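Long-range contacts in protein PML (Homo sapiens, PDB 6IMQ), which builds the scaffold of PML nuclear bodies, a process regulated by oligomerization of the B1-box zinc-binding domain described here: residues 12-17 against 32-37; 21-26 against 44-49. All blocks are in the same frame, centred on the assembly; numbering follows the deposited sequence.

Interaction 1 (12-17 against 32-37); sequences CTRCKE and AKCFEA. With ZN (zinc ion), chain H.
Lys33 and Cys34, on the first turn of helix 32-41, both meet the zinc-binding loop 12-17: Lys33 touches Arg14 beside the metal, and Cys34 faces Cys12 and Cys15 across it. Lys33 comes first: its bent chain crosses the extended Arg14 side chain at about a right angle, and Arg14 NH1 stands 3.9 Å from Lys33 CE. Lys33 NZ lies equally near NH1, so two like charges come close at an exposed rim and would be expected to repel rather than bind each other. Cys34 carries the contact. With SG anti to its own carbonyl carbon (chi1 -69°), Cys34 SG binds the zinc ion at 2.3 Å and closes on the two loop sulfurs, Cys12 SG at 3.7 Å and Cys15 SG slightly farther. Arg14 drapes over the same sulfur: CB, CG and CD all lie within van der Waals range, and NH1 comes to 3.3 Å from Cys34 SG, where its positive charge would probably ease the negative charge of the thiolate. Facing the helix, the loop folds round its own sulfurs: Arg14 N donates to Cys12 SG at 3.4 Å, and Glu17 N donates to Cys15 SG with an N-H...S angle of 167°. Cys31, just before the helix, supplies the fourth sulfur. Two CxxC pairs, one from a loop and one at a helix start, thus complete the Cys4 zinc site of the B-box zinc finger.

Interaction 2 (21-26 against 44-49); sequences FWCFEC and HEARPL. With ZN (zinc ion), chain I.
Trp22 and Arg47 form the hydrogen-bonded pair of an antiparallel strand pairing in the B-box sheet, with Trp22 N to Arg47 O at 2.9 Å and Arg47 N to Trp22 O at 2.8 Å. A third backbone bond, Phe24 N to Glu45 O at 2.9 Å, continues the tight part. At one end the Phe21 ring packs on Pro48, CE2 to CG at 4.0 Å; next along, Cys23 and Ala46 form a non-hydrogen-bonded pair, with Ala46 CB 3.7 Å from Cys23 CA. The Phe24 ring and the Arg47 chain cross obliquely, CZ at the edge of the guanidinium and 3.7 Å from Arg47 CG. Phe24 CG stands beside its own backbone N (chi1 -69°), on the side where CB and CD2 also meet Glu45 O, while Trp22 CD1 lies over one ring face toward the rim. An alanine at Phe24 would probably leave a gap beside Arg47 CB and CG and take away the packing of Trp22 CD1. Arg47 NH1 is held separately, by Pro48 O and by Gln4 of the second subunit, whose Asp7 binds Trp22 NE1.

The zinc end is equally close: Cys23 SG, Cys26 SG and His44 ND1 bind the metal with His38, Cys26 SG lies in the imidazole plane 3.2 Å from ND1, and Glu25 CB makes a CH-pi contact over one face of that ring. Looser is the exposed carboxylate of Glu25, whose OE2 takes only a weak, bent bond from Glu45 N (120° at the hydrogen).

Both interactions anchor the same small B-box, each through three ligands of its own zinc ion, and lie on opposite sides of the chain's centre, their own centres about 12 Å apart. Interaction 1 is small and metal-centred, tying a loop to a helix start mainly through zinc-bound sulfurs, with a charged, exposed rim and no hydrogen bond between its segments. Interaction 2 buries about three times the surface: backbone bonds and hydrophobic side chains join two strands, and a histidine enters its metal site. The two meet where the helix packs on the sheet: Phe35 from 32-37 stacks on Phe21 and touches Ala46, forming a hydrophobic seam between helix and sheet.

Interaction 1 (12-17 against 32-37)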
loop_
_atom_site.group_PDB
_atom_site.type_symbol
_atom_site.label_atom_id
_atom_site.label_comp_id
_atom_site.label_asym_id
_atom_site.label_seq_id
_atom_site.Cartn_x
_atom_site.Cartn_y
_atom_site.Cartn_z
ATOM N N CYS B 12 12.786 5.488 4.216
ATOM C CA CYS B 12 12.782 5.628 2.769
ATOM C C CYS B 12 14.071 5.086 2.167
ATOM O O CYS B 12 15.160 5.281 2.711
ATOM C CB CYS B 12 12.602 7.109 2.431
ATOM S SG CYS B 12 12.585 7.491 0.701
ATOM N N THR B 13 13.939 4.391 1.035
ATOM C CA THR B 13 15.120 3.817 0.403
ATOM C C THR B 13 16.016 4.886 -0.208
ATOM O O THR B 13 17.203 4.628 -0.435
ATOM C CB THR B 13 14.720 2.808 -0.674
ATOM O OG1 THR B 13 13.936 3.453 -1.684
ATOM C CG2 THR B 13 13.922 1.661 -0.056
ATOM N N ARG B 14 15.471 6.076 -0.461
ATOM C CA ARG B 14 16.173 7.159 -1.132
ATOM C C ARG B 14 16.818 8.127 -0.149
ATOM O O ARG B 14 18.011 8.425 -0.262
ATOM C CB ARG B 14 15.188 7.903 -2.036
ATOM C CG ARG B 14 15.758 9.109 -2.745
ATOM C CD ARG B 14 14.920 9.464 -3.984
ATOM N NE ARG B 14 15.436 10.668 -4.626
ATOM C CZ ARG B 14 14.808 11.838 -4.662
ATOM N NH1 ARG B 14 13.608 11.977 -4.120
ATOM N NH2 ARG B 14 15.383 12.871 -5.258
ATOM N N CYS B 15 16.044 8.629 0.812
ATOM C CA CYS B 15 16.526 9.591 1.791
ATOM C C CYS B 15 16.563 8.928 3.171
ATOM O O CYS B 15 16.603 7.696 3.277
ATOM C CB CYS B 15 15.641 10.840 1.746
ATOM S SG CYS B 15 13.979 10.627 2.438
ATOM N N LYS B 16 16.541 9.740 4.227
ATOM C CA LYS B 16 16.613 9.229 5.587
ATOM C C LYS B 16 15.293 9.325 6.338
ATOM O O LYS B 16 15.228 8.926 7.506
ATOM C CB LYS B 16 17.699 9.972 6.376
ATOM C CG LYS B 16 19.117 9.423 6.203
ATOM C CD LYS B 16 19.826 10.043 5.009
ATOM C CE LYS B 16 21.341 9.884 5.118
ATOM N NZ LYS B 16 22.060 10.674 4.077
ATOM N N GLU B 17 14.242 9.827 5.703
ATOM C CA GLU B 17 12.969 10.047 6.369
ATOM C C GLU B 17 12.221 8.736 6.568
ATOM O O GLU B 17 12.511 7.720 5.931
ATOM C CB GLU B 17 12.118 11.030 5.564
ATOM C CG GLU B 17 12.622 12.477 5.625
ATOM C CD GLU B 17 12.079 13.232 6.827
ATOM O OE1 GLU B 17 10.922 12.969 7.221
ATOM O OE2 GLU B 17 12.802 14.086 7.380
ATOM N N ALA B 32 6.790 10.007 1.981
ATOM C CA ALA B 32 5.735 10.666 1.219
ATOM C C ALA B 32 6.321 11.512 0.090
ATOM O O ALA B 32 5.870 11.438 -1.057
ATOM C CB ALA B 32 4.877 11.523 2.152
ATOM N N LYS B 33 7.339 12.320 0.396
ATOM C CA LYS B 33 7.917 13.219 -0.603
ATOM C C LYS B 33 8.617 12.446 -1.720
ATOM O O LYS B 33 8.444 12.770 -2.900
ATOM C CB LYS B 33 8.834 14.220 0.117
ATOM C CG LYS B 33 10.309 14.145 -0.166
ATOM C CD LYS B 33 10.678 15.177 -1.204
ATOM C CE LYS B 33 11.803 14.662 -2.020
ATOM N NZ LYS B 33 13.152 14.760 -1.446
ATOM N N CYS B 34 9.380 11.402 -1.383
ATOM C CA CYS B 34 9.934 10.572 -2.448
ATOM C C CYS B 34 8.835 9.802 -3.165
ATOM O O CYS B 34 8.943 9.549 -4.370
ATOM C CB CYS B 34 10.993 9.630 -1.886
ATOM S SG CYS B 34 12.500 10.510 -1.351
ATOM N N PHE B 35 7.762 9.448 -2.459
ATOM C CA PHE B 35 6.690 8.721 -3.118
ATOM C C PHE B 35 5.973 9.589 -4.148
ATOM O O PHE B 35 5.647 9.103 -5.234
ATOM C CB PHE B 35 5.696 8.193 -2.102
ATOM C CG PHE B 35 4.606 7.399 -2.717
ATOM C CD1 PHE B 35 4.886 6.211 -3.359
ATOM C CD2 PHE B 35 3.308 7.850 -2.678
ATOM C CE1 PHE B 35 3.884 5.474 -3.937
ATOM C CE2 PHE B 35 2.299 7.125 -3.252
ATOM C CZ PHE B 35 2.584 5.924 -3.880
ATOM N N GLU B 36 5.720 10.866 -3.843
ATOM C CA GLU B 36 5.071 11.730 -4.832
ATOM C C GLU B 36 5.910 11.828 -6.107
ATOM O O GLU B 36 5.362 11.869 -7.215
ATOM C CB GLU B 36 4.794 13.114 -4.233
ATOM C CG GLU B 36 4.033 13.051 -2.914
ATOM C CD GLU B 36 2.815 13.969 -2.861
ATOM O OE1 GLU B 36 2.639 14.815 -3.766
ATOM O OE2 GLU B 36 2.032 13.840 -1.895
ATOM N N ALA B 37 7.242 11.853 -5.982
ATOM C CA ALA B 37 8.083 11.858 -7.177
ATOM C C ALA B 37 7.973 10.540 -7.935
ATOM O O ALA B 37 7.903 10.518 -9.166
ATOM C CB ALA B 37 9.541 12.133 -6.803
HETATM ZN ZN ZN H . 12.380 9.847 0.867
#

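Interaction 2 (21-26 against 44-49)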
loop_
_atom_site.group_PDB
_atom_site.type_symbol
_atom_site.label_atom_id
_atom_site.label_comp_id
_atom_site.label_asym_id
_atom_site.label_seq_id
_atom_site.Cartn_x
_atom_site.Cartn_y
_atom_site.Cartn_z
ATOM N N PHE B 21 5.272 4.519 2.297
ATOM C CA PHE B 21 4.705 3.822 1.165
ATOM C C PHE B 21 5.586 2.642 0.808
ATOM O O PHE B 21 6.784 2.607 1.097
ATOM C CB PHE B 21 4.540 4.752 -0.036
ATOM C CG PHE B 21 3.559 5.836 0.199
ATOM C CD1 PHE B 21 3.926 6.997 0.855
ATOM C CD2 PHE B 21 2.249 5.683 -0.213
ATOM C CE1 PHE B 21 3.005 7.995 1.080
ATOM C CE2 PHE B 21 1.321 6.671 0.007
ATOM C CZ PHE B 21 1.693 7.832 0.658
ATOM N N TRP B 22 4.941 1.649 0.219
ATOM C CA TRP B 22 5.588 0.453 -0.293
ATOM C C TRP B 22 5.188 0.338 -1.750
ATOM O O TRP B 22 3.996 0.396 -2.078
ATOM C CB TRP B 22 5.169 -0.787 0.487
ATOM C CG TRP B 22 5.601 -2.089 -0.128
ATOM C CD1 TRP B 22 4.810 -2.977 -0.791
ATOM C CD2 TRP B 22 6.918 -2.658 -0.117
ATOM N NE1 TRP B 22 5.546 -4.065 -1.194
ATOM C CE2 TRP B 22 6.844 -3.895 -0.790
ATOM C CE3 TRP B 22 8.148 -2.244 0.399
ATOM C CZ2 TRP B 22 7.955 -4.715 -0.968
ATOM C CZ3 TRP B 22 9.248 -3.063 0.225
ATOM C CH2 TRP B 22 9.145 -4.284 -0.451
ATOM N N CYS B 23 6.169 0.206 -2.623
ATOM C CA CYS B 23 5.904 -0.006 -4.034
ATOM C C CYS B 23 6.022 -1.491 -4.347
ATOM O O CYS B 23 7.066 -2.105 -4.096
ATOM C CB CYS B 23 6.851 0.793 -4.920
ATOM S SG CYS B 23 6.451 0.463 -6.632
ATOM N N PHE B 24 4.966 -2.058 -4.928
ATOM C CA PHE B 24 4.958 -3.486 -5.215
ATOM C C PHE B 24 5.860 -3.850 -6.390
ATOM O O PHE B 24 6.367 -4.975 -6.444
ATOM C CB PHE B 24 3.524 -3.948 -5.481
ATOM C CG PHE B 24 2.649 -3.911 -4.272
ATOM C CD1 PHE B 24 2.838 -4.822 -3.253
ATOM C CD2 PHE B 24 1.637 -2.971 -4.145
ATOM C CE1 PHE B 24 2.046 -4.807 -2.132
ATOM C CE2 PHE B 24 0.835 -2.952 -3.023
ATOM C CZ PHE B 24 1.043 -3.873 -2.011
ATOM N N GLU B 25 6.078 -2.934 -7.333
ATOM C CA GLU B 25 6.914 -3.290 -8.476
ATOM C C GLU B 25 8.380 -2.913 -8.278
ATOM O O GLU B 25 9.267 -3.648 -8.728
ATOM C CB GLU B 25 6.364 -2.645 -9.751
ATOM C CG GLU B 25 5.174 -3.408 -10.340
ATOM C CD GLU B 25 3.900 -2.579 -10.377
ATOM O OE1 GLU B 25 3.365 -2.363 -11.484
ATOM O OE2 GLU B 25 3.444 -2.138 -9.303
ATOM N N CYS B 26 8.664 -1.792 -7.608
ATOM C CA CYS B 26 10.046 -1.507 -7.239
ATOM C C CYS B 26 10.508 -2.385 -6.074
ATOM O O CYS B 26 11.705 -2.655 -5.946
ATOM C CB CYS B 26 10.223 -0.035 -6.849
ATOM S SG CYS B 26 9.936 1.228 -8.101
ATOM N N HIS B 44 3.364 2.600 -11.029
ATOM C CA HIS B 44 3.523 1.340 -10.318
ATOM C C HIS B 44 2.406 1.170 -9.296
ATOM O O HIS B 44 1.959 2.146 -8.683
ATOM C CB HIS B 44 4.870 1.277 -9.583
ATOM C CG HIS B 44 6.055 1.080 -10.478
ATOM N ND1 HIS B 44 7.346 1.038 -9.993
ATOM C CD2 HIS B 44 6.152 0.899 -11.816
ATOM C CE1 HIS B 44 8.184 0.846 -10.993
ATOM N NE2 HIS B 44 7.488 0.758 -12.112
ATOM N N GLU B 45 1.959 -0.071 -9.111
ATOM C CA GLU B 45 1.122 -0.392 -7.964
ATOM C C GLU B 45 1.908 -0.162 -6.682
ATOM O O GLU B 45 3.032 -0.652 -6.532
ATOM C CB GLU B 45 0.659 -1.844 -8.024
ATOM C CG GLU B 45 -0.663 -2.088 -8.701
ATOM C CD GLU B 45 -1.169 -3.494 -8.434
ATOM O OE1 GLU B 45 -0.447 -4.465 -8.754
ATOM O OE2 GLU B 45 -2.280 -3.628 -7.881
ATOM N N ALA B 46 1.310 0.562 -5.745
ATOM C CA ALA B 46 1.964 0.847 -4.476
ATOM C C ALA B 46 0.882 1.090 -3.447
ATOM O O ALA B 46 -0.285 1.324 -3.785
ATOM C CB ALA B 46 2.907 2.051 -4.576
ATOM N N ARG B 47 1.277 1.059 -2.185
ATOM C CA ARG B 47 0.293 1.241 -1.142
ATOM C C ARG B 47 0.848 2.018 0.038
ATOM O O ARG B 47 2.050 1.952 0.330
ATOM C CB ARG B 47 -0.226 -0.113 -0.644
ATOM C CG ARG B 47 0.758 -0.872 0.214
ATOM C CD ARG B 47 -0.076 -1.619 1.219
ATOM N NE ARG B 47 0.560 -2.738 1.879
ATOM C CZ ARG B 47 0.790 -2.773 3.185
ATOM N NH1 ARG B 47 0.455 -1.742 3.954
ATOM N NH2 ARG B 47 1.350 -3.839 3.723
ATOM N N PRO B 48 -0.016 2.744 0.742
ATOM C CA PRO B 48 0.369 3.263 2.056
ATOM C C PRO B 48 0.719 2.115 2.985
ATOM O O PRO B 48 0.213 1.001 2.849
ATOM C CB PRO B 48 -0.882 4.014 2.531
ATOM C CG PRO B 48 -1.679 4.283 1.258
ATOM C CD PRO B 48 -1.408 3.080 0.393
ATOM N N LEU B 49 1.614 2.392 3.921
ATOM C CA LEU B 49 1.887 1.465 5.004
ATOM C C LEU B 49 0.854 1.684 6.101
ATOM O O LEU B 49 0.417 2.813 6.339
ATOM C CB LEU B 49 3.298 1.662 5.549
ATOM C CG LEU B 49 4.422 1.253 4.602
ATOM C CD1 LEU B 49 5.733 1.746 5.248
ATOM C CD2 LEU B 49 4.496 -0.212 4.323
HETATM ZN ZN ZN I . 7.806 1.704 -8.057
#